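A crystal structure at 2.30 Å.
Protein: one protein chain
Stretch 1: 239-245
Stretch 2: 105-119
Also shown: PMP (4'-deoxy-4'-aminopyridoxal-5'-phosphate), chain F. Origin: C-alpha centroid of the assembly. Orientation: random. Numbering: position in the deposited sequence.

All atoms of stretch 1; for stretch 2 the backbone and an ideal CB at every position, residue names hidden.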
# COMPACT_ATOMS: atom_id res chain seq x y z
N VAL A 239 0.65 26.31 -0.04
CA VAL A 239 -0.17 25.95 -1.18
C VAL A 239 0.66 25.56 -2.39
O VAL A 239 1.75 26.08 -2.66
CB VAL A 239 -1.28 27.03 -1.52
CG1 VAL A 239 -1.29 28.15 -0.50
CG2 VAL A 239 -1.14 27.53 -2.93
N ILE A 240 0.12 24.58 -3.11
CA ILE A 240 0.74 24.04 -4.30
C ILE A 240 -0.31 24.26 -5.37
O ILE A 240 -1.47 23.99 -5.12
CB ILE A 240 0.97 22.53 -4.11
CG1 ILE A 240 1.93 22.33 -2.94
CG2 ILE A 240 1.40 21.90 -5.43
CD1 ILE A 240 2.14 20.88 -2.54
N VAL A 241 0.07 24.76 -6.53
CA VAL A 241 -0.97 24.91 -7.53
C VAL A 241 -0.84 23.91 -8.66
O VAL A 241 0.26 23.43 -8.96
CB VAL A 241 -1.05 26.37 -8.13
CG1 VAL A 241 -0.19 27.32 -7.32
CG2 VAL A 241 -0.70 26.37 -9.59
N ALA A 242 -1.99 23.59 -9.24
CA ALA A 242 -2.10 22.68 -10.38
C ALA A 242 -2.87 23.50 -11.40
O ALA A 242 -4.08 23.68 -11.28
CB ALA A 242 -2.89 21.44 -9.99
N GLY A 243 -2.16 24.04 -12.38
CA GLY A 243 -2.80 24.86 -13.38
C GLY A 243 -2.71 24.30 -14.77
O GLY A 243 -2.20 23.20 -14.99
N THR A 244 -3.21 25.07 -15.73
CA THR A 244 -3.19 24.66 -17.12
C THR A 244 -3.61 25.76 -18.07
O THR A 244 -4.25 26.74 -17.67
CB THR A 244 -4.12 23.43 -17.32
OG1 THR A 244 -4.17 23.11 -18.72
CG2 THR A 244 -5.51 23.71 -16.80
N LEU A 245 -3.21 25.60 -19.33
CA LEU A 245 -3.53 26.55 -20.39
C LEU A 245 -4.59 25.94 -21.29
O LEU A 245 -4.96 26.52 -22.31
CB LEU A 245 -2.29 26.84 -21.25
CG LEU A 245 -1.39 28.04 -20.97
CD1 LEU A 245 -0.26 28.04 -21.98
CD2 LEU A 245 -2.19 29.34 -21.07
N UNK A 105 1.19 16.96 -18.12
CA UNK A 105 0.20 16.62 -19.15
C UNK A 105 -1.13 17.19 -18.69
O UNK A 105 -2.01 16.46 -18.22
CB UNK A 105 0.11 15.11 -19.38
N UNK A 106 -1.27 18.51 -18.79
CA UNK A 106 -2.50 19.17 -18.37
C UNK A 106 -2.64 19.28 -16.86
O UNK A 106 -1.77 18.86 -16.11
CB UNK A 106 -3.71 18.42 -18.94
N UNK A 107 -3.74 19.88 -16.41
CA UNK A 107 -3.98 20.01 -14.98
C UNK A 107 -4.18 18.62 -14.37
O UNK A 107 -3.89 18.41 -13.20
CB UNK A 107 -5.19 20.90 -14.71
N UNK A 108 -4.65 17.68 -15.19
CA UNK A 108 -4.90 16.30 -14.78
C UNK A 108 -3.59 15.63 -14.37
O UNK A 108 -3.48 15.08 -13.28
CB UNK A 108 -5.57 15.51 -15.91
N UNK A 109 -2.60 15.68 -15.26
CA UNK A 109 -1.31 15.08 -14.96
C UNK A 109 -0.71 15.68 -13.71
O UNK A 109 -0.17 14.98 -12.87
CB UNK A 109 -0.35 15.25 -16.14
N UNK A 110 -0.82 17.00 -13.59
CA UNK A 110 -0.29 17.72 -12.43
C UNK A 110 -0.91 17.17 -11.15
O UNK A 110 -0.21 16.90 -10.17
CB UNK A 110 -0.56 19.22 -12.55
N UNK A 111 -2.22 16.99 -11.17
CA UNK A 111 -2.94 16.48 -10.01
C UNK A 111 -2.60 15.00 -9.71
O UNK A 111 -2.58 14.59 -8.56
CB UNK A 111 -4.45 16.63 -10.24
N UNK A 112 -2.33 14.21 -10.75
CA UNK A 112 -1.97 12.81 -10.58
C UNK A 112 -0.54 12.72 -10.02
O UNK A 112 -0.26 11.96 -9.09
CB UNK A 112 -2.09 12.06 -11.91
N UNK A 113 0.36 13.52 -10.58
CA UNK A 113 1.73 13.55 -10.10
C UNK A 113 1.76 13.93 -8.61
O UNK A 113 2.44 13.29 -7.82
CB UNK A 113 2.56 14.53 -10.93
N UNK A 114 0.98 14.95 -8.23
CA UNK A 114 0.91 15.37 -6.84
C UNK A 114 0.31 14.29 -5.92
O UNK A 114 0.77 14.10 -4.80
CB UNK A 114 0.09 16.65 -6.74
N UNK A 115 -0.74 13.61 -6.38
CA UNK A 115 -1.35 12.60 -5.55
C UNK A 115 -0.40 11.46 -5.27
O UNK A 115 -0.37 10.90 -4.16
CB UNK A 115 -2.63 12.07 -6.21
N UNK A 116 0.40 11.11 -6.26
CA UNK A 116 1.34 10.02 -6.10
C UNK A 116 2.43 10.32 -5.08
O UNK A 116 2.90 9.43 -4.39
CB UNK A 116 1.98 9.69 -7.45
N UNK A 117 2.80 11.58 -4.95
CA UNK A 117 3.84 11.96 -4.02
C UNK A 117 3.29 12.35 -2.65
O UNK A 117 4.01 12.30 -1.65
CB UNK A 117 4.65 13.12 -4.60
N UNK A 118 2.02 12.72 -2.61
CA UNK A 118 1.43 13.18 -1.37
C UNK A 118 0.41 12.28 -0.69
O UNK A 118 0.10 12.49 0.48
CB UNK A 118 0.76 14.53 -1.64
N UNK A 119 -0.08 11.27 -1.38
CA UNK A 119 -1.07 10.38 -0.78
C UNK A 119 -0.63 8.95 -0.48
O UNK A 119 -0.11 8.25 -1.35
CB UNK A 119 -2.28 10.32 -1.71
N1 PMP F . -9.10 20.98 -13.06
C2 PMP F . -10.41 21.23 -13.26
C2A PMP F . -11.18 21.82 -12.08
C3 PMP F . -11.03 20.97 -14.51
O3 PMP F . -12.38 21.25 -14.68
C4 PMP F . -10.23 20.41 -15.58
C4A PMP F . -10.91 20.13 -16.93
N4A PMP F . -10.90 18.72 -17.31
C5 PMP F . -8.74 20.13 -15.29
C6 PMP F . -8.23 20.44 -14.00
C5A PMP F . -7.78 19.54 -16.34
O4P PMP F . -7.67 20.27 -17.17
P PMP F . -6.59 19.72 -18.31
O1P PMP F . -4.95 20.66 -18.50
O2P PMP F . -7.50 19.90 -19.98
O3P PMP F . -6.14 17.98 -18.10

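Strand 239-244 runs nearly antiparallel to the helix that ends at 118, at 158°, with a closest axial approach of 6.9 Å. I240, A242 and T244 point their CA-to-CB bonds at the helix.

Position 105 is out of reach of the strand, so many residues would fit. It is I105.

Position 106 has phi 76°, which by itself favours glycine. The residue is G106.

Position 107 points toward the strand where the two backbones come closest, its CA 5.2 Å from the CA of T244. An ideal CB would sit 3.5 Å from T244 CG2 and 3.1 Å from PMP C6. Alanine would be crowded, so glycine suits best. It is G107. Its CA packs 3.7 Å from G243 O, and its N hydrogen-bonds to PMP O1P, which also accepts from T244 OG1, though the place of that oxygen is less sure.

Position 108 points away from the strand, with the phosphate close by. A small hydroxyl, serine or threonine, would suit. It is T108, whose OG1 donates to PMP O3P at 2.7 Å; T108 N donates to the same oxygen at 3.3 Å.

At 109 an ideal CB would lie 2.9 Å from O of I105, so glycine is favoured. It is G109.

Position 110 points toward the strand, its ideal CB 4.1 Å from A242 CB. Little room remains, and alanine or glycine would fit. It is A110, whose CB meets A242 CB at 4.1 Å.

Position 111 points sideways, its ideal CB 5.1 Å from A242 CB. A longer apolar chain could turn back over that methyl; leucine, isoleucine or methionine are plausible. It is L111, and its end does come nearer, placing CD1 3.3 Å from A242 CB, a tight contact.

Positions 112 and 113 are out of reach, and the strand sets no preference. They are D112 and L113.

Position 114 points toward the strand with no strand atom within 5.5 Å of its ideal CB. This gap beside I240 suits leucine, isoleucine or methionine. It is L114, with CG 4.1 Å from I240 CG2.

Positions 115, 116 and 117 are out of reach and unconstrained by the strand. They are G115, R116 and V117.

Position 118 again points toward the strand across open space, with the end of I240 ahead. A medium or long apolar chain would suit. It is L118, whose CD1 lies 4.1 Å from I240 CD1.

Position 119 is the first to leave helical angles and is out of reach. It is I119.

Stretch 2, residues 105-119: IGGTGALDLLGRVLI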
# COMPACT_ATOMS: atom_id res chain seq x y z
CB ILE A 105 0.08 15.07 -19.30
CG1 ILE A 105 1.43 14.47 -19.71
CG2 ILE A 105 -0.97 14.71 -20.33
CD1 ILE A 105 1.96 14.99 -21.04
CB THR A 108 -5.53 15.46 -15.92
OG1 THR A 108 -6.78 16.04 -16.33
CG2 THR A 108 -5.78 14.02 -15.47
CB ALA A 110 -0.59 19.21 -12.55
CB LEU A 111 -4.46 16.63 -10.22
CG LEU A 111 -5.28 17.80 -9.63
CD1 LEU A 111 -4.44 18.73 -8.78
CD2 LEU A 111 -5.96 18.55 -10.76
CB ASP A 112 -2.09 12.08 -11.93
CG ASP A 112 -1.58 10.64 -11.87
OD1 ASP A 112 -0.43 10.42 -12.29
OD2 ASP A 112 -2.31 9.75 -11.40
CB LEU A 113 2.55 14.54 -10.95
CG LEU A 113 3.49 13.89 -11.99
CD1 LEU A 113 2.80 12.71 -12.63
CD2 LEU A 113 3.94 14.90 -13.04
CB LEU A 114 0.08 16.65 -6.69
CG LEU A 114 0.72 18.06 -6.70
CD1 LEU A 114 2.26 17.98 -6.60
CD2 LEU A 114 0.28 18.79 -7.93
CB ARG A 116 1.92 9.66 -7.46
CG ARG A 116 0.85 9.18 -8.43
CD ARG A 116 1.48 8.71 -9.73
NE ARG A 116 2.62 7.86 -9.43
CZ ARG A 116 3.14 6.96 -10.27
NH1 ARG A 116 2.60 6.81 -11.48
NH2 ARG A 116 4.19 6.25 -9.88
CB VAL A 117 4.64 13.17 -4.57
CG1 VAL A 117 5.49 13.78 -3.47
CG2 VAL A 117 5.52 12.72 -5.73
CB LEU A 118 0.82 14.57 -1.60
CG LEU A 118 1.77 15.68 -2.07
CD1 LEU A 118 0.96 16.94 -2.34
CD2 LEU A 118 2.85 15.94 -1.03
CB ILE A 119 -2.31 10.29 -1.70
CG1 ILE A 119 -2.91 11.67 -1.91
CG2 ILE A 119 -3.33 9.33 -1.11
CD1 ILE A 119 -3.91 11.69 -3.02
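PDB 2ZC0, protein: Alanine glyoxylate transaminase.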